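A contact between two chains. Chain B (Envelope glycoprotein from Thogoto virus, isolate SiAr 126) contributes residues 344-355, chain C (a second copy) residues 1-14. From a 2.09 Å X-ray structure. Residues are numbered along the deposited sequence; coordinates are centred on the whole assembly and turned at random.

Chain B, residues 344-355: FISEDKFLLHQC
Chain C (1-14) DCNTKTATGPYILD

Two copies of the Thogoto virus envelope glycoprotein join here through an antiparallel pair of strands, a chain B strand running through Gln B354 against a chain C strand beginning at Thr C6, in extended backbone except at Gly C9. Three pairs of backbone hydrogen bonds, one in each direction, set the register: Phe B350 N to Tyr C11 O is 3.1 Å and Tyr C11 N to Phe B350 O 2.6 Å; Leu B352 N to Thr C8 O is 2.9 Å and Thr C8 N to Leu B352 O 3.0 Å; Gln B354 N to Thr C6 O is 3.0 Å and Thr C6 N to Gln B354 O 3.2 Å. Between the first two pairs a beta bulge shifts the register by one. There Gly C9 (phi 125°, psi -166°) adopts angles that call for glycine, followed by a cis peptide to Pro C10.

Beyond the strands a disulfide links Cys B355 SG to Cys C2 SG (2.1 Å, chi3 -110°), though Cys C2 is poorly ordered.

Phe B350 (chi1 p), Leu B352 (m, t) and Tyr C11 (m) share one sheet face. Leu B352 CD1 lies over the tyrosine ring, 3.5 Å from Tyr C11 CE2, while Phe B350 CE1 meets Tyr C11 CB at 3.7 Å. Tyrosine suits this place: its ring packs, and Tyr C11 OH hydrogen-bonds Thr C8 OG1 (2.7 Å). On the other face, His B353 ND1 approaches Ala C7 CB at 3.5 Å.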

# COMPACT_ATOMS: atom_id res chain seq x y z
N PHE B 344 24.93 -49.62 34.48
CA PHE B 344 23.53 -49.82 34.12
C PHE B 344 22.93 -50.91 34.99
O PHE B 344 23.54 -51.95 35.22
CB PHE B 344 23.40 -50.15 32.64
CG PHE B 344 23.42 -48.94 31.78
CD1 PHE B 344 22.24 -48.38 31.31
CD2 PHE B 344 24.62 -48.30 31.51
CE1 PHE B 344 22.26 -47.24 30.55
CE2 PHE B 344 24.64 -47.15 30.74
CZ PHE B 344 23.46 -46.62 30.26
N ILE B 345 21.74 -50.63 35.50
CA ILE B 345 20.98 -51.62 36.26
C ILE B 345 19.78 -52.12 35.49
O ILE B 345 19.13 -53.08 35.93
CB ILE B 345 20.54 -51.06 37.63
CG1 ILE B 345 19.52 -49.94 37.44
CG2 ILE B 345 21.76 -50.58 38.41
CD1 ILE B 345 19.02 -49.37 38.73
N SER B 346 19.46 -51.50 34.35
CA SER B 346 18.48 -52.02 33.40
C SER B 346 18.89 -51.52 32.02
O SER B 346 20.02 -51.06 31.81
CB SER B 346 17.06 -51.59 33.80
OG SER B 346 16.88 -50.22 33.55
N GLU B 347 17.96 -51.61 31.06
CA GLU B 347 18.24 -51.14 29.70
C GLU B 347 18.56 -49.65 29.71
O GLU B 347 19.58 -49.22 29.17
CB GLU B 347 17.06 -51.42 28.78
CG GLU B 347 17.12 -52.80 28.17
CD GLU B 347 18.38 -53.00 27.36
OE1 GLU B 347 18.47 -52.44 26.25
OE2 GLU B 347 19.30 -53.70 27.84
N ASP B 348 17.69 -48.86 30.33
CA ASP B 348 17.81 -47.41 30.31
C ASP B 348 18.34 -46.82 31.60
O ASP B 348 18.84 -45.69 31.58
CB ASP B 348 16.44 -46.77 30.00
CG ASP B 348 15.74 -47.40 28.80
OD1 ASP B 348 16.41 -47.63 27.76
OD2 ASP B 348 14.52 -47.65 28.88
N LYS B 349 18.26 -47.53 32.72
CA LYS B 349 18.60 -46.96 34.02
C LYS B 349 20.04 -47.28 34.41
O LYS B 349 20.52 -48.39 34.18
CB LYS B 349 17.63 -47.45 35.09
CG LYS B 349 16.27 -46.73 35.01
CD LYS B 349 15.34 -47.08 36.16
CE LYS B 349 14.74 -48.47 36.01
NZ LYS B 349 14.03 -48.92 37.24
N PHE B 350 20.72 -46.29 34.97
CA PHE B 350 22.11 -46.46 35.36
C PHE B 350 22.37 -45.67 36.63
O PHE B 350 21.71 -44.66 36.90
CB PHE B 350 23.10 -46.01 34.28
CG PHE B 350 22.88 -44.58 33.81
CD1 PHE B 350 23.57 -43.53 34.38
CD2 PHE B 350 21.96 -44.30 32.81
CE1 PHE B 350 23.34 -42.20 33.95
CE2 PHE B 350 21.73 -42.98 32.38
CZ PHE B 350 22.43 -41.94 32.95
N LEU B 351 23.34 -46.15 37.39
CA LEU B 351 23.89 -45.47 38.54
C LEU B 351 25.11 -44.68 38.11
O LEU B 351 25.71 -44.93 37.06
CB LEU B 351 24.31 -46.48 39.63
CG LEU B 351 23.30 -47.48 40.17
CD1 LEU B 351 23.99 -48.51 41.08
CD2 LEU B 351 22.22 -46.75 40.92
N LEU B 352 25.50 -43.73 38.94
CA LEU B 352 26.73 -42.98 38.72
C LEU B 352 27.64 -43.16 39.93
O LEU B 352 27.22 -42.92 41.08
CB LEU B 352 26.44 -41.50 38.46
CG LEU B 352 25.76 -41.20 37.12
CD1 LEU B 352 25.43 -39.72 37.00
CD2 LEU B 352 26.65 -41.64 35.94
N HIS B 353 28.87 -43.57 39.68
CA HIS B 353 29.87 -43.71 40.73
C HIS B 353 30.82 -42.51 40.68
O HIS B 353 31.23 -42.10 39.60
CB HIS B 353 30.67 -45.01 40.58
CG HIS B 353 29.83 -46.24 40.67
ND1 HIS B 353 29.23 -46.65 41.84
CD2 HIS B 353 29.51 -47.16 39.73
CE1 HIS B 353 28.54 -47.76 41.61
NE2 HIS B 353 28.70 -48.09 40.34
N GLN B 354 31.17 -41.98 41.85
CA GLN B 354 31.98 -40.79 41.95
C GLN B 354 33.11 -40.99 42.96
O GLN B 354 33.09 -41.90 43.78
CB GLN B 354 31.13 -39.58 42.35
CG GLN B 354 31.70 -38.25 41.86
CD GLN B 354 30.97 -37.05 42.41
OE1 GLN B 354 29.78 -37.13 42.70
NE2 GLN B 354 31.68 -35.94 42.58
N CYS B 355 34.08 -40.08 42.90
CA CYS B 355 35.27 -40.01 43.78
C CYS B 355 35.93 -41.39 43.92
O CYS B 355 36.97 -41.64 43.30
CB CYS B 355 34.88 -39.43 45.15
SG CYS B 355 35.36 -40.37 46.63
N ASP C 1 40.54 -39.98 51.40
CA ASP C 1 40.19 -41.39 51.58
C ASP C 1 39.38 -41.93 50.41
O ASP C 1 38.79 -43.01 50.51
CB ASP C 1 39.40 -41.57 52.88
CG ASP C 1 40.29 -41.90 54.07
OD1 ASP C 1 41.48 -41.53 54.03
OD2 ASP C 1 39.79 -42.52 55.03
N CYS C 2 39.37 -41.20 49.29
CA CYS C 2 38.55 -41.59 48.15
C CYS C 2 39.09 -42.83 47.44
O CYS C 2 39.02 -42.94 46.21
CB CYS C 2 38.40 -40.43 47.15
SG CYS C 2 36.95 -39.36 47.44
N ASN C 3 39.66 -43.76 48.21
CA ASN C 3 39.78 -45.14 47.74
C ASN C 3 38.40 -45.75 47.53
O ASN C 3 38.23 -46.62 46.67
CB ASN C 3 40.59 -45.95 48.76
CG ASN C 3 41.06 -47.28 48.21
OD1 ASN C 3 40.67 -47.70 47.12
ND2 ASN C 3 41.90 -47.97 48.97
N THR C 4 37.42 -45.30 48.31
CA THR C 4 36.04 -45.77 48.22
C THR C 4 35.24 -44.92 47.24
O THR C 4 35.40 -43.70 47.19
CB THR C 4 35.38 -45.73 49.60
OG1 THR C 4 35.16 -44.37 49.99
CG2 THR C 4 36.27 -46.40 50.64
N LYS C 5 34.38 -45.57 46.47
CA LYS C 5 33.51 -44.89 45.52
C LYS C 5 32.09 -44.81 46.06
O LYS C 5 31.61 -45.75 46.71
CB LYS C 5 33.51 -45.59 44.16
CG LYS C 5 34.68 -45.23 43.27
CD LYS C 5 34.39 -45.59 41.82
CE LYS C 5 35.25 -46.74 41.34
NZ LYS C 5 36.68 -46.37 41.17
N THR C 6 31.43 -43.70 45.80
CA THR C 6 30.04 -43.52 46.17
C THR C 6 29.16 -43.74 44.95
O THR C 6 29.60 -43.64 43.80
CB THR C 6 29.82 -42.13 46.76
OG1 THR C 6 28.46 -42.00 47.20
CG2 THR C 6 30.13 -41.05 45.73
N ALA C 7 27.89 -44.07 45.20
CA ALA C 7 26.94 -44.38 44.14
C ALA C 7 25.66 -43.59 44.35
O ALA C 7 25.13 -43.56 45.47
CB ALA C 7 26.63 -45.88 44.09
N THR C 8 25.18 -42.94 43.29
CA THR C 8 23.88 -42.28 43.28
C THR C 8 23.07 -42.77 42.09
O THR C 8 23.61 -43.34 41.13
CB THR C 8 23.99 -40.75 43.18
OG1 THR C 8 24.78 -40.41 42.03
CG2 THR C 8 24.60 -40.16 44.45
N GLY C 9 21.77 -42.53 42.15
CA GLY C 9 20.90 -42.96 41.08
C GLY C 9 19.74 -43.82 41.55
O GLY C 9 19.48 -43.90 42.75
N PRO C 10 19.07 -44.49 40.60
CA PRO C 10 19.47 -44.50 39.20
C PRO C 10 19.05 -43.24 38.43
O PRO C 10 18.13 -42.51 38.83
CB PRO C 10 18.77 -45.74 38.65
CG PRO C 10 17.50 -45.80 39.45
CD PRO C 10 17.87 -45.32 40.84
N TYR C 11 19.77 -42.98 37.34
CA TYR C 11 19.47 -41.89 36.43
C TYR C 11 18.98 -42.46 35.11
O TYR C 11 19.05 -43.66 34.84
CB TYR C 11 20.70 -41.01 36.18
CG TYR C 11 21.33 -40.40 37.41
CD1 TYR C 11 20.98 -39.13 37.83
CD2 TYR C 11 22.31 -41.09 38.13
CE1 TYR C 11 21.56 -38.56 38.95
CE2 TYR C 11 22.90 -40.52 39.25
CZ TYR C 11 22.51 -39.26 39.66
OH TYR C 11 23.10 -38.69 40.77
N ILE C 12 18.47 -41.56 34.27
CA ILE C 12 18.04 -41.90 32.92
C ILE C 12 18.32 -40.69 32.04
O ILE C 12 18.30 -39.55 32.51
CB ILE C 12 16.56 -42.32 32.89
CG1 ILE C 12 16.17 -42.83 31.50
CG2 ILE C 12 15.66 -41.17 33.32
CD1 ILE C 12 14.89 -43.63 31.47
N LEU C 13 18.63 -40.95 30.77
CA LEU C 13 18.85 -39.88 29.82
C LEU C 13 17.50 -39.32 29.38
O LEU C 13 16.62 -40.07 28.94
CB LEU C 13 19.64 -40.40 28.62
CG LEU C 13 21.12 -40.70 28.86
CD1 LEU C 13 21.82 -40.86 27.53
CD2 LEU C 13 21.78 -39.61 29.67
N ASP C 14 17.32 -38.00 29.51
CA ASP C 14 16.08 -37.37 29.07
C ASP C 14 15.98 -37.38 27.55
O ASP C 14 16.96 -37.07 26.85
CB ASP C 14 15.99 -35.94 29.58
CG ASP C 14 15.54 -35.86 31.02
OD1 ASP C 14 14.77 -36.75 31.46
OD2 ASP C 14 15.97 -34.92 31.71
O HOH W 1 19.21 -43.72 29.58
O HOH W 2 27.38 -40.24 42.30
O HOH W 3 29.95 -46.74 44.89